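Local coordinates for RIM-binding protein, isoform F (Drosophila melanogaster, PDB 4Z8A) that probably helps organise synaptic active zones, using this SH3 domain to bind a peptide derived from the calcium channel Cacophony, at residues A[35-39]-A[64-69]. Numbering follows the deposited sequence. Where two conformers were deposited one is given.
Sequences VELCF and VRGLVP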
loop_
_atom_site.group_PDB
_atom_site.type_symbol
_atom_site.label_atom_id
_atom_site.label_comp_id
_atom_site.label_asym_id
_atom_site.label_seq_id
_atom_site.Cartn_x
_atom_site.Cartn_y
_atom_site.Cartn_z
ATOM N N VAL A 35 -0.597 12.095 -3.722
ATOM C CA VAL A 35 -1.054 11.338 -2.566
ATOM C C VAL A 35 -0.440 9.948 -2.382
ATOM O O VAL A 35 -0.621 9.363 -1.313
ATOM C CB VAL A 35 -2.606 11.188 -2.570
ATOM C CG1 VAL A 35 -3.307 12.578 -2.712
ATOM C CG2 VAL A 35 -3.055 10.229 -3.643
ATOM N N GLU A 36 0.298 9.456 -3.380
ATOM C CA GLU A 36 0.885 8.103 -3.319
ATOM C C GLU A 36 2.381 8.130 -2.989
ATOM O O GLU A 36 3.090 9.098 -3.268
ATOM C CB GLU A 36 0.631 7.347 -4.638
ATOM C CG GLU A 36 -0.848 7.150 -4.895
ATOM C CD GLU A 36 -1.164 6.442 -6.210
ATOM O OE1 GLU A 36 -0.239 5.914 -6.847
ATOM O OE2 GLU A 36 -2.346 6.467 -6.599
ATOM N N LEU A 37 2.835 7.058 -2.353
ATOM C CA LEU A 37 4.206 6.917 -1.896
ATOM C C LEU A 37 5.041 6.121 -2.908
ATOM O O LEU A 37 4.552 5.147 -3.493
ATOM C CB LEU A 37 4.192 6.231 -0.522
ATOM C CG LEU A 37 5.411 6.135 0.383
ATOM C CD1 LEU A 37 5.935 7.511 0.690
ATOM C CD2 LEU A 37 4.989 5.438 1.674
ATOM N N CYS A 38 6.275 6.574 -3.143
ATOM C CA CYS A 38 7.235 5.848 -3.965
ATOM C C CYS A 38 8.024 4.833 -3.118
ATOM O O CYS A 38 8.378 5.128 -1.988
ATOM C CB CYS A 38 8.184 6.853 -4.621
ATOM S SG CYS A 38 9.283 6.195 -5.861
ATOM N N PHE A 39 8.311 3.646 -3.661
ATOM C CA PHE A 39 9.140 2.697 -2.913
ATOM C C PHE A 39 9.803 1.671 -3.822
ATOM O O PHE A 39 9.466 1.572 -5.004
ATOM C CB PHE A 39 8.318 1.979 -1.825
ATOM C CG PHE A 39 7.057 1.314 -2.337
ATOM C CD1 PHE A 39 7.091 0.035 -2.851
ATOM C CD2 PHE A 39 5.843 1.987 -2.305
ATOM C CE1 PHE A 39 5.943 -0.570 -3.305
ATOM C CE2 PHE A 39 4.702 1.397 -2.748
ATOM C CZ PHE A 39 4.749 0.104 -3.259
ATOM N N VAL A 64 8.390 9.913 4.928
ATOM C CA VAL A 64 7.321 10.324 4.007
ATOM C C VAL A 64 6.089 9.434 4.196
ATOM O O VAL A 64 6.234 8.230 4.370
ATOM C CB VAL A 64 7.777 10.231 2.544
ATOM C CG1 VAL A 64 6.770 10.891 1.627
ATOM C CG2 VAL A 64 9.156 10.853 2.359
ATOM N N ARG A 65 4.896 10.029 4.186
ATOM C CA ARG A 65 3.643 9.288 4.306
ATOM C C ARG A 65 2.807 9.406 3.035
ATOM O O ARG A 65 2.809 10.445 2.384
ATOM C CB ARG A 65 2.848 9.786 5.510
ATOM C CG ARG A 65 3.579 9.525 6.796
ATOM C CD ARG A 65 2.916 10.132 7.998
ATOM N NE ARG A 65 3.852 10.095 9.118
ATOM C CZ ARG A 65 3.922 9.106 10.005
ATOM N NH1 ARG A 65 3.099 8.065 9.921
ATOM N NH2 ARG A 65 4.816 9.162 10.979
ATOM N N GLY A 66 2.113 8.336 2.666
ATOM C CA GLY A 66 1.244 8.391 1.504
ATOM C C GLY A 66 0.591 7.061 1.250
ATOM O O GLY A 66 0.948 6.057 1.875
ATOM N N LEU A 67 -0.329 7.040 0.287
ATOM C CA LEU A 67 -1.045 5.827 -0.045
ATOM C C LEU A 67 -0.163 4.879 -0.862
ATOM O O LEU A 67 0.586 5.301 -1.742
ATOM C CB LEU A 67 -2.325 6.168 -0.820
ATOM C CG LEU A 67 -3.359 7.010 -0.060
ATOM C CD1 LEU A 67 -4.514 7.393 -0.985
ATOM C CD2 LEU A 67 -3.888 6.285 1.167
ATOM N N VAL A 68 -0.283 3.588 -0.562
ATOM C CA VAL A 68 0.466 2.544 -1.266
ATOM C C VAL A 68 -0.483 1.452 -1.779
ATOM O O VAL A 68 -1.431 1.068 -1.097
ATOM C CB VAL A 68 1.549 1.927 -0.352
ATOM C CG1 VAL A 68 2.510 2.993 0.113
ATOM C CG2 VAL A 68 0.921 1.267 0.839
ATOM N N PRO A 69 -0.249 0.975 -3.007
ATOM C CA PRO A 69 -1.117 -0.061 -3.591
ATOM C C PRO A 69 -0.909 -1.430 -2.932
ATOM O O PRO A 69 0.201 -1.945 -2.931
ATOM C CB PRO A 69 -0.680 -0.107 -5.065
ATOM C CG PRO A 69 0.728 0.318 -5.065
ATOM C CD PRO A 69 0.879 1.325 -3.890
#
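Leu37 and Leu67 meet in an SH3 domain where the loop after helix 32-35 crosses the outermost strand 64-69 nearly at right angles, a worked example of how a single beta bridge, Glu36 with Leu67, can join a loop to a sheet. Leu67 supplies both bonds: its N reaches Val35 O at 2.8 Å, almost straight and in the carbonyl plane, while its O takes Leu37 N at 2.9 Å, this donor lying 29° from the plane of the Leu67 carbonyl. Gly66 lies against this crossing, where a CB would press on Val35 O and Leu37 N. Leu37 swings CG away from its backbone N (chi1 -169°), which carries CD1 to Val64 CG1 at 3.6 Å, and its CB and CD2 lie alongside Val68 CG1. Replacing Leu37 by alanine would probably leave Val64 CG1 without its mate and open a gap beside Val68 CG1. On the peptide-binding side, Glu36 extends its carboxylate to Tyr21, Ser27 and Asn29 and makes a salt bridge to a basic side chain of the bound peptide; basic side chains of the peptide also pack on Val35 and Leu67. Farther along, the Phe39 ring places CE2 3.9 Å from Val68 CG1 and receives Pro69 CD in its plane, at the edge, 4.0 Å from CE2.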